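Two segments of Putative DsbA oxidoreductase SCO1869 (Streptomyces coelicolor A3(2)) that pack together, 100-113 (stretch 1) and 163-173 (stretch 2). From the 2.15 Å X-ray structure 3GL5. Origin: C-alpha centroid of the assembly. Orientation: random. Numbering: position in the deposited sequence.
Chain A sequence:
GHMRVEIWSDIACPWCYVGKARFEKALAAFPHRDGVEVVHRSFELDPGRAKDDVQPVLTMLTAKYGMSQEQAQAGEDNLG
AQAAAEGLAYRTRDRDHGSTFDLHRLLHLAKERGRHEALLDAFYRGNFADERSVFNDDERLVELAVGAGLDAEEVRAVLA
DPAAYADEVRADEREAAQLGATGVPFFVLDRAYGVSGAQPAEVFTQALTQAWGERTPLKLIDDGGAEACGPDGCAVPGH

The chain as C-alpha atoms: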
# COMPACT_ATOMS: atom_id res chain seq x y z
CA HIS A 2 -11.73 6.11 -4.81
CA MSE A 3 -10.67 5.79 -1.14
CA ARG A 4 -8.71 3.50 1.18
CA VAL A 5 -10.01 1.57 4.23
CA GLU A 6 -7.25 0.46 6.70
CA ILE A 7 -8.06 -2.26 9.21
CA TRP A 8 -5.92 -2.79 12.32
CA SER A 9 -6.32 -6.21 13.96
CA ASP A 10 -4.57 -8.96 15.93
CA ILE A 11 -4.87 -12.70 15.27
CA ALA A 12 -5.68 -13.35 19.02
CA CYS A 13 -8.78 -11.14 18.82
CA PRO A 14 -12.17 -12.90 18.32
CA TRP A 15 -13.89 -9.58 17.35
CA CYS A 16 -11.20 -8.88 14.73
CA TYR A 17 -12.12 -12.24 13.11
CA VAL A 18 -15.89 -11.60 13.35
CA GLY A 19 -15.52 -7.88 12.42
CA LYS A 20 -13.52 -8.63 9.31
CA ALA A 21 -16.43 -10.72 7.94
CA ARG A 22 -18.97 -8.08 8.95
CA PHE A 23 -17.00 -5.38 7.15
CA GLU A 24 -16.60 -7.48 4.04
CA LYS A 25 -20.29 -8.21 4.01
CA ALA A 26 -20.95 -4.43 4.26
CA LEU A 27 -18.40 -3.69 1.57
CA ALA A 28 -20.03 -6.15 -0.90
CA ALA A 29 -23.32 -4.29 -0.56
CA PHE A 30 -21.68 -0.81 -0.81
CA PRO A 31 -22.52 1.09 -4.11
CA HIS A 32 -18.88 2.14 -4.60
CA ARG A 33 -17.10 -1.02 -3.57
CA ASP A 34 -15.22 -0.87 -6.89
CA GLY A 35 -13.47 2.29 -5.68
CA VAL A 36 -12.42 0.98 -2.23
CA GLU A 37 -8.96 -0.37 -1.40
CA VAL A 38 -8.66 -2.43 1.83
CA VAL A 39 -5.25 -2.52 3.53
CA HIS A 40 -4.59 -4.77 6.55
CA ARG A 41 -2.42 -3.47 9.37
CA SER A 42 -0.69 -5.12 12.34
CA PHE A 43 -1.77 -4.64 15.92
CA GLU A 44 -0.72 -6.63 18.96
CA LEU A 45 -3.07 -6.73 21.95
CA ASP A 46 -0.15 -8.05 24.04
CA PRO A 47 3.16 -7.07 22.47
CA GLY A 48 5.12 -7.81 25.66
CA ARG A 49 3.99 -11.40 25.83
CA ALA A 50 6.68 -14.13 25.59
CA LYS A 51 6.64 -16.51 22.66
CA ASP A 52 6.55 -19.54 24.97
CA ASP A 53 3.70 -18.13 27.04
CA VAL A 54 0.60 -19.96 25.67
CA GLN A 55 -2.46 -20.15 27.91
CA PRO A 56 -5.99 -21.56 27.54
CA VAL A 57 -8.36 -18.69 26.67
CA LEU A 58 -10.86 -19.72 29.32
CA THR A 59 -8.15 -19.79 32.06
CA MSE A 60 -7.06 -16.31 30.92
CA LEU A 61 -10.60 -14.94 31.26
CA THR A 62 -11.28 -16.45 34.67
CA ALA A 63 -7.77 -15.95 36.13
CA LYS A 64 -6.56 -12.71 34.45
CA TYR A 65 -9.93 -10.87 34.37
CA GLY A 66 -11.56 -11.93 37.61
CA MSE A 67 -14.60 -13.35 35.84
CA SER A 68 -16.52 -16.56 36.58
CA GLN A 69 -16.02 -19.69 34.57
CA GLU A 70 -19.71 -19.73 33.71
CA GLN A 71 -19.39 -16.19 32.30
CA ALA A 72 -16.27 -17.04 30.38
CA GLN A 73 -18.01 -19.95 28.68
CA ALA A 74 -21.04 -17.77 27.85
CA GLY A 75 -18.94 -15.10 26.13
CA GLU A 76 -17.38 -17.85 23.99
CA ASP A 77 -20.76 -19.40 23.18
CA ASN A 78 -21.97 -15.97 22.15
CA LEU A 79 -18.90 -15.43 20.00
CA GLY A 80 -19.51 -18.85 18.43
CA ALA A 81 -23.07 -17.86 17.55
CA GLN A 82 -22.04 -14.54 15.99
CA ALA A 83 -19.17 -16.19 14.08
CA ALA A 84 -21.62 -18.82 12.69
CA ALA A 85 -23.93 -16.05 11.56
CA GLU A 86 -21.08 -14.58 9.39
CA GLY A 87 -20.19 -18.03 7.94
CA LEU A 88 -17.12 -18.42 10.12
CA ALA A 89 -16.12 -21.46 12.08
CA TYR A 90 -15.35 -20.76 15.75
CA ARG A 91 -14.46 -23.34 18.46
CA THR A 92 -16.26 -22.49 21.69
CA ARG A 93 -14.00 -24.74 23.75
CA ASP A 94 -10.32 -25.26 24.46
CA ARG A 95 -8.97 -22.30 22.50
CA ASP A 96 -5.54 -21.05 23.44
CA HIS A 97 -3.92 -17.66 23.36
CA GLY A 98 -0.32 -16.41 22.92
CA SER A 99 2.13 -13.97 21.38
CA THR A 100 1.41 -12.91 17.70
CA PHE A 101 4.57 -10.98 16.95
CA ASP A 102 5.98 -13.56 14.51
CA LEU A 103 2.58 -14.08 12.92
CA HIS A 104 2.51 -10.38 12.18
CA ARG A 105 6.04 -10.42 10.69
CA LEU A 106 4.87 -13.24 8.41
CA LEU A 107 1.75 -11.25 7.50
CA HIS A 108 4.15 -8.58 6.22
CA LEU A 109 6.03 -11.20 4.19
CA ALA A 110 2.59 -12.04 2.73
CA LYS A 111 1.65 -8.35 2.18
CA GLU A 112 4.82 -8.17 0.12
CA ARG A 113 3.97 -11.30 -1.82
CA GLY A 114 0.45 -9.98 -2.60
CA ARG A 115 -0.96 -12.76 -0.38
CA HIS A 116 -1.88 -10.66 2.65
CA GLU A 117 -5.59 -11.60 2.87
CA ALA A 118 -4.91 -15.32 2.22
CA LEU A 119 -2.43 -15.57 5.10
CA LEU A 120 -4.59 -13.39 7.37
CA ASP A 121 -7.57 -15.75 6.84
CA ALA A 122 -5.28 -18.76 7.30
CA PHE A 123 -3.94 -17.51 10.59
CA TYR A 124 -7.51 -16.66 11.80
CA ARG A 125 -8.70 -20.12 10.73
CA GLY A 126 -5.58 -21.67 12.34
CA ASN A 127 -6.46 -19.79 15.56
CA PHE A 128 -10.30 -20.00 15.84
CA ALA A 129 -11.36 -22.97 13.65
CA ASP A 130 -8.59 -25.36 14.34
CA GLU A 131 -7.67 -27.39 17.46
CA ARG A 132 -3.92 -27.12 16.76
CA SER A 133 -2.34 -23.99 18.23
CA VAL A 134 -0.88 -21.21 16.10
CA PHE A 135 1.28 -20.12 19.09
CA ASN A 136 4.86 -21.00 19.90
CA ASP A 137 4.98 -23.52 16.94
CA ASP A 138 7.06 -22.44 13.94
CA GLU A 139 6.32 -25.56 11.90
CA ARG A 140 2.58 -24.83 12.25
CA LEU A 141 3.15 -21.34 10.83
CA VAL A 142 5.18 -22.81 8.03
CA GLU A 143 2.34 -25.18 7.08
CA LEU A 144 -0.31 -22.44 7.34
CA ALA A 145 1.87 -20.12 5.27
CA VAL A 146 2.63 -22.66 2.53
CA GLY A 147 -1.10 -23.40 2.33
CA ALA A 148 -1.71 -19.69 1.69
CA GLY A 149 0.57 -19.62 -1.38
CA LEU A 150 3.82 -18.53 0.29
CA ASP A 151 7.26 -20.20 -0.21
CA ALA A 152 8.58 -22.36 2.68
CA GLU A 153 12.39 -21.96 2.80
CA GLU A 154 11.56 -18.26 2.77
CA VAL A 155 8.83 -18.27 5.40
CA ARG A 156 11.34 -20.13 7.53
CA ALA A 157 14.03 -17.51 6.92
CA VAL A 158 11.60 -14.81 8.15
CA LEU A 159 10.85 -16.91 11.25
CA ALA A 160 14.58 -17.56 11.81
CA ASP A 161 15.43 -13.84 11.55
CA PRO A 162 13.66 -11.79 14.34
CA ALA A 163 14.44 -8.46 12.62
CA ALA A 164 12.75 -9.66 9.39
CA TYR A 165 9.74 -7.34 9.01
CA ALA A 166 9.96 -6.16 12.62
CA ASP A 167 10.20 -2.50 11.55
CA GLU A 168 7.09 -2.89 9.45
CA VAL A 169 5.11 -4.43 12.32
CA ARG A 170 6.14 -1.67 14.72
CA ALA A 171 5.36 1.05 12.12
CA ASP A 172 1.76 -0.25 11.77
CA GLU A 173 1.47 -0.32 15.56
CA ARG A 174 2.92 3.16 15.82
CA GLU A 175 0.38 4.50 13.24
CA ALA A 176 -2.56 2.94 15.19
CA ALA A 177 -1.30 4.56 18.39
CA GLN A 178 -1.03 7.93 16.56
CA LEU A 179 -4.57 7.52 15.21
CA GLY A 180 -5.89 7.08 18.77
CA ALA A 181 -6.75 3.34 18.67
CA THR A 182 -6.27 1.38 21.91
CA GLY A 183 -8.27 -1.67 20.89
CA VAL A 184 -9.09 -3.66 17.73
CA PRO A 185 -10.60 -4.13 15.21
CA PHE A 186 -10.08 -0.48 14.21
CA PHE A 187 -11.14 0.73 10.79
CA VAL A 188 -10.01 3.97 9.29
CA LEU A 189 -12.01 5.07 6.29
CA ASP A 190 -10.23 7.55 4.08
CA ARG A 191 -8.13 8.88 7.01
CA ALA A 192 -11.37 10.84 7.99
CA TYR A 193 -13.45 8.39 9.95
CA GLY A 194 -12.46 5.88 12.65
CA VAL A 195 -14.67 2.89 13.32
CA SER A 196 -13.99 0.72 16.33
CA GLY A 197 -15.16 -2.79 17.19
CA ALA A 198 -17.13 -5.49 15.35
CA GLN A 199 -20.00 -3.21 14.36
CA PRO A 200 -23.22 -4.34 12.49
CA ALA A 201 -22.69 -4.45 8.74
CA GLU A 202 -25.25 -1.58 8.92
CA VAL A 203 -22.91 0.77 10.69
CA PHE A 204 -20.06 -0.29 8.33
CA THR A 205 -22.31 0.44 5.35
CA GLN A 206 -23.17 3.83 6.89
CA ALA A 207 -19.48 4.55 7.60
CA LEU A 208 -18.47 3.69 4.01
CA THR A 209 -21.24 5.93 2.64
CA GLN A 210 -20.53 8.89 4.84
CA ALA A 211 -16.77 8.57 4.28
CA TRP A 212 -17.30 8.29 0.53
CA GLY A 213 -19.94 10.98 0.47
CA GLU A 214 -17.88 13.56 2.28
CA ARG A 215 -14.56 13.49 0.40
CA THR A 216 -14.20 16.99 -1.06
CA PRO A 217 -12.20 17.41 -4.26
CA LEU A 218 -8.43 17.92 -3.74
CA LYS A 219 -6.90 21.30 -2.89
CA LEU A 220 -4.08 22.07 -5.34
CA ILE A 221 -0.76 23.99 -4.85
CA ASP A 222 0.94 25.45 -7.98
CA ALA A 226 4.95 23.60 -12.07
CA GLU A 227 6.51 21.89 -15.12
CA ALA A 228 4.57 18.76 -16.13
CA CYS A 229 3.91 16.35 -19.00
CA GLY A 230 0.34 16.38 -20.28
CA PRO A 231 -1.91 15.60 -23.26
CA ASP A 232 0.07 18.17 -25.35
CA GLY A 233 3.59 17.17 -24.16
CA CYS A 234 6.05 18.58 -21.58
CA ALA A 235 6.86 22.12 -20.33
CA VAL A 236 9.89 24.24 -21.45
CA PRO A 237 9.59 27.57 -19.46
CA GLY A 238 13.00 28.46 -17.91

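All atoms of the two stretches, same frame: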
# COMPACT_ATOMS: atom_id res chain seq x y z
N THR A 100 1.67 -12.91 19.18
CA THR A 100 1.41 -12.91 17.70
C THR A 100 2.50 -12.17 16.89
O THR A 100 2.34 -11.92 15.70
CB THR A 100 0.06 -12.27 17.36
OG1 THR A 100 0.00 -10.94 17.93
CG2 THR A 100 -1.07 -13.11 17.92
N PHE A 101 3.59 -11.82 17.56
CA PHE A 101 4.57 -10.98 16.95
C PHE A 101 5.06 -11.57 15.63
O PHE A 101 5.08 -10.88 14.61
CB PHE A 101 5.76 -10.72 17.90
CG PHE A 101 6.82 -9.82 17.29
CD1 PHE A 101 6.50 -8.52 16.87
CD2 PHE A 101 8.12 -10.27 17.10
CE1 PHE A 101 7.47 -7.70 16.29
CE2 PHE A 101 9.11 -9.41 16.54
CZ PHE A 101 8.76 -8.14 16.13
N ASP A 102 5.48 -12.83 15.68
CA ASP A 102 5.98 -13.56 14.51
C ASP A 102 4.91 -13.78 13.43
O ASP A 102 5.20 -13.72 12.21
CB ASP A 102 6.60 -14.88 14.96
CG ASP A 102 7.93 -14.66 15.69
OD1 ASP A 102 8.57 -13.63 15.39
OD2 ASP A 102 8.33 -15.47 16.55
N LEU A 103 3.67 -14.00 13.87
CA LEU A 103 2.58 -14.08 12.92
C LEU A 103 2.50 -12.78 12.14
O LEU A 103 2.36 -12.77 10.93
CB LEU A 103 1.27 -14.37 13.66
CG LEU A 103 0.95 -15.83 14.03
CD1 LEU A 103 1.91 -16.34 15.10
CD2 LEU A 103 -0.45 -15.90 14.55
N HIS A 104 2.59 -11.65 12.84
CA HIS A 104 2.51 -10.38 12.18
C HIS A 104 3.67 -10.12 11.22
O HIS A 104 3.45 -9.54 10.15
CB HIS A 104 2.34 -9.24 13.19
CG HIS A 104 0.96 -9.17 13.78
ND1 HIS A 104 -0.14 -8.74 13.06
CD2 HIS A 104 0.48 -9.51 15.01
CE1 HIS A 104 -1.22 -8.79 13.82
NE2 HIS A 104 -0.87 -9.24 15.01
N ARG A 105 4.87 -10.53 11.59
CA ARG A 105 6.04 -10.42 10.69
C ARG A 105 5.79 -11.21 9.41
O ARG A 105 6.04 -10.69 8.29
CB ARG A 105 7.33 -10.88 11.38
CG ARG A 105 7.67 -9.98 12.59
CD ARG A 105 9.10 -10.16 13.05
NE ARG A 105 9.40 -11.54 13.49
CZ ARG A 105 10.17 -12.41 12.81
NH1 ARG A 105 10.72 -12.09 11.63
NH2 ARG A 105 10.39 -13.60 13.31
N LEU A 106 5.24 -12.41 9.56
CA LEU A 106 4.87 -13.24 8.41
C LEU A 106 3.73 -12.66 7.61
O LEU A 106 3.69 -12.86 6.39
CB LEU A 106 4.54 -14.68 8.82
CG LEU A 106 5.70 -15.59 9.21
CD1 LEU A 106 5.06 -16.92 9.61
CD2 LEU A 106 6.74 -15.80 8.08
N LEU A 107 2.79 -11.95 8.26
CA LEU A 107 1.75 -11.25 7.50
C LEU A 107 2.37 -10.18 6.58
O LEU A 107 1.85 -9.92 5.50
CB LEU A 107 0.67 -10.64 8.40
CG LEU A 107 -0.26 -11.70 9.03
CD1 LEU A 107 -1.03 -11.11 10.24
CD2 LEU A 107 -1.28 -12.23 7.99
N HIS A 108 3.44 -9.55 7.03
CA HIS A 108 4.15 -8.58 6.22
C HIS A 108 4.93 -9.23 5.09
O HIS A 108 4.91 -8.72 4.00
CB HIS A 108 5.02 -7.64 7.09
CG HIS A 108 4.21 -6.54 7.72
ND1 HIS A 108 4.12 -5.28 7.17
CD2 HIS A 108 3.39 -6.55 8.80
CE1 HIS A 108 3.31 -4.54 7.91
NE2 HIS A 108 2.86 -5.29 8.91
N LEU A 109 5.59 -10.34 5.32
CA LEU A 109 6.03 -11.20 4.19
C LEU A 109 4.93 -11.41 3.14
O LEU A 109 5.09 -11.04 1.96
CB LEU A 109 6.58 -12.54 4.68
CG LEU A 109 6.92 -13.59 3.59
CD1 LEU A 109 7.84 -13.02 2.48
CD2 LEU A 109 7.57 -14.79 4.24
N ALA A 110 3.79 -11.95 3.58
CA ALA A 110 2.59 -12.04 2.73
C ALA A 110 2.17 -10.73 2.04
O ALA A 110 1.79 -10.74 0.88
CB ALA A 110 1.39 -12.63 3.54
N LYS A 111 2.19 -9.61 2.75
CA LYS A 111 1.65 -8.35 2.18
C LYS A 111 2.52 -7.98 0.98
O LYS A 111 2.04 -7.42 -0.05
CB LYS A 111 1.67 -7.25 3.24
CG LYS A 111 1.33 -5.83 2.74
CD LYS A 111 1.90 -4.76 3.67
CE LYS A 111 0.87 -3.66 3.90
NZ LYS A 111 1.48 -2.33 4.25
N GLU A 112 3.79 -8.36 1.12
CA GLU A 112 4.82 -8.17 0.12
C GLU A 112 5.05 -9.43 -0.72
O GLU A 112 6.11 -9.62 -1.32
CB GLU A 112 6.10 -7.73 0.80
CG GLU A 112 6.92 -6.86 -0.03
CD GLU A 112 8.38 -7.11 0.22
OE1 GLU A 112 8.82 -6.79 1.34
OE2 GLU A 112 9.06 -7.62 -0.71
N ARG A 113 4.05 -10.30 -0.77
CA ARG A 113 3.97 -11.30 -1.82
C ARG A 113 2.55 -11.27 -2.37
O ARG A 113 2.11 -12.25 -2.95
CB ARG A 113 4.28 -12.71 -1.31
CG ARG A 113 5.69 -12.97 -0.92
CD ARG A 113 6.66 -12.96 -2.14
NE ARG A 113 8.01 -13.02 -1.63
CZ ARG A 113 8.77 -11.96 -1.37
NH1 ARG A 113 8.34 -10.73 -1.63
NH2 ARG A 113 9.98 -12.14 -0.86
N ALA A 163 14.54 -9.81 13.19
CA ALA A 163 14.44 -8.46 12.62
C ALA A 163 13.66 -8.41 11.31
O ALA A 163 13.23 -7.34 10.91
CB ALA A 163 15.84 -7.85 12.42
N ALA A 164 13.50 -9.56 10.64
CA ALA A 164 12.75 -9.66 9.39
C ALA A 164 11.33 -9.17 9.58
O ALA A 164 10.51 -9.87 10.21
CB ALA A 164 12.75 -11.10 8.87
N TYR A 165 11.04 -7.99 9.02
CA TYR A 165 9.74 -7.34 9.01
C TYR A 165 9.32 -6.72 10.35
O TYR A 165 8.18 -6.22 10.49
CB TYR A 165 8.63 -8.27 8.46
CG TYR A 165 8.79 -8.50 6.99
CD1 TYR A 165 8.57 -7.47 6.09
CD2 TYR A 165 9.21 -9.73 6.50
CE1 TYR A 165 8.73 -7.67 4.71
CE2 TYR A 165 9.38 -9.94 5.12
CZ TYR A 165 9.13 -8.90 4.24
OH TYR A 165 9.32 -9.06 2.88
N ALA A 166 10.24 -6.74 11.31
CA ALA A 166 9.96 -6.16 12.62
C ALA A 166 9.63 -4.66 12.53
O ALA A 166 8.74 -4.16 13.22
CB ALA A 166 11.14 -6.42 13.58
N ASP A 167 10.37 -3.95 11.68
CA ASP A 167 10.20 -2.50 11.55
C ASP A 167 8.79 -2.19 11.04
O ASP A 167 8.12 -1.25 11.52
CB ASP A 167 11.22 -1.94 10.56
CG ASP A 167 12.62 -1.76 11.17
OD1 ASP A 167 12.84 -1.93 12.40
OD2 ASP A 167 13.53 -1.40 10.38
N GLU A 168 8.37 -3.02 10.09
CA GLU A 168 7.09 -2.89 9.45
C GLU A 168 5.95 -3.17 10.45
O GLU A 168 4.96 -2.46 10.47
CB GLU A 168 6.99 -3.88 8.27
CG GLU A 168 7.80 -3.46 7.04
CD GLU A 168 9.29 -3.74 7.18
OE1 GLU A 168 9.75 -4.31 8.20
OE2 GLU A 168 10.01 -3.38 6.25
N VAL A 169 6.10 -4.19 11.27
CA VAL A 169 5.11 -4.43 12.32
C VAL A 169 5.01 -3.23 13.26
O VAL A 169 3.91 -2.73 13.51
CB VAL A 169 5.42 -5.72 13.09
CG1 VAL A 169 4.43 -5.89 14.28
CG2 VAL A 169 5.33 -6.89 12.11
N ARG A 170 6.15 -2.77 13.79
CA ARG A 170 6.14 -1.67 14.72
C ARG A 170 5.56 -0.42 14.06
O ARG A 170 4.86 0.32 14.71
CB ARG A 170 7.56 -1.37 15.29
CG ARG A 170 8.19 -2.50 16.04
CD ARG A 170 7.33 -2.96 17.21
NE ARG A 170 7.97 -4.08 17.91
CZ ARG A 170 7.32 -5.08 18.48
NH1 ARG A 170 5.99 -5.10 18.45
NH2 ARG A 170 7.99 -6.07 19.07
N ALA A 171 5.85 -0.16 12.78
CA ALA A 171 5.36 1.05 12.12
C ALA A 171 3.82 1.03 12.03
O ALA A 171 3.19 2.03 12.24
CB ALA A 171 6.00 1.21 10.75
N ASP A 172 3.22 -0.13 11.77
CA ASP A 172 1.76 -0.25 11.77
C ASP A 172 1.25 0.04 13.18
O ASP A 172 0.25 0.75 13.38
CB ASP A 172 1.37 -1.68 11.39
CG ASP A 172 1.27 -1.90 9.87
OD1 ASP A 172 1.50 -0.98 9.07
OD2 ASP A 172 0.92 -3.02 9.49
N GLU A 173 1.94 -0.51 14.18
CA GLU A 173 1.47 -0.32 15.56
C GLU A 173 1.60 1.13 15.97
O GLU A 173 0.73 1.67 16.60
CB GLU A 173 2.24 -1.23 16.53
CG GLU A 173 1.89 -2.66 16.30
CD GLU A 173 2.81 -3.66 17.03
OE1 GLU A 173 3.92 -3.28 17.49
OE2 GLU A 173 2.39 -4.83 17.16
O HOH W 1 0.05 -2.97 6.98

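Two helices cross here almost at right angles: 101-111 and 166-173 run with an angle of 101° between their directions and approach to 8.8 Å between axes. Crossed this steeply, they can share only a compact patch, yet 674 Å² is buried, counting both sides, and much of it comes from the turn that leads into the second helix.

Stretch 2 begins to engage at A164. Its carbonyl oxygen accepts a short, nearly straight hydrogen bond from the guanidinium of R105, NH1 to O at 2.6 Å, and the oxygen lies near the guanidinium plane, where an arginine N-H points. The same arginine is braced from its own helix: D102 OD1 takes R105 NE at 2.9 Å and NH2 at 2.8 Å in a salt bridge one turn back. An otherwise costly buried charge is thus paired, and one of its remaining N-H groups is aimed at the backbone across the gap. The small side chain of A164 fits beside it, with CB 3.6 Å from R105 NH1.

Y165, at the N-cap position of its helix, has the largest area covered by the other stretch. Its backbone adopts positive phi (74°), and its CA comes within 5.1 Å of R105 CA, the tightest backbone register of the contact. From there the ring, with chi1 in m, runs along the first helix toward its C-terminal end. One face lies against the backbone at H108 and L109, while CE2 packs 3.8 Å from L109 CB. At the tip, OH donates to E112 OE1 at 2.8 Å. Tyrosine suits the place because it offers a flat apolar surface to the helix and a hydroxyl long enough in reach to meet the carboxylate just beyond that helix.

A166 sets its CB at the edge of the F101 ring, 3.9 Å from F101 CZ, and its N 4.0 Å from R105 CD. E168 sends its CA-CB bond toward the partner, but its end leads away, so the carboxylate leaves the interface while CB sits 3.4 Å from H108 ND1. The backbone at E168 and V169 covers one face of that imidazole.

V169 is the knob, seated among F101, H104, R105 and H108. V169 CG1 lies 4.1 Å from both F101 CE1 and H104 CB; V169 CG2 is 4.0 Å from H104 CB and 3.9 Å from R105 CG. A short, beta-branched apolar residue fills the pocket at the crossing.

R170 is exposed, yet its end comes back to the first helix, its guanidinium face over one face of the F101 ring, with NH2 3.3 Å from CE1; a salt bridge from NH1 to E173 OE1 (2.9 Å) joins it to the next turn.

The CA-to-CB bond of D172 points toward the first helix, and its OD2 meets the edge of the H108 ring. H108 NE2 donates a weak hydrogen bond to D172 OD2 at 3.0 Å, and water 1 donates to the same OD2 at 2.7 Å while weakly accepting from K111 NZ at 3.1 Å, a bridge between the helices.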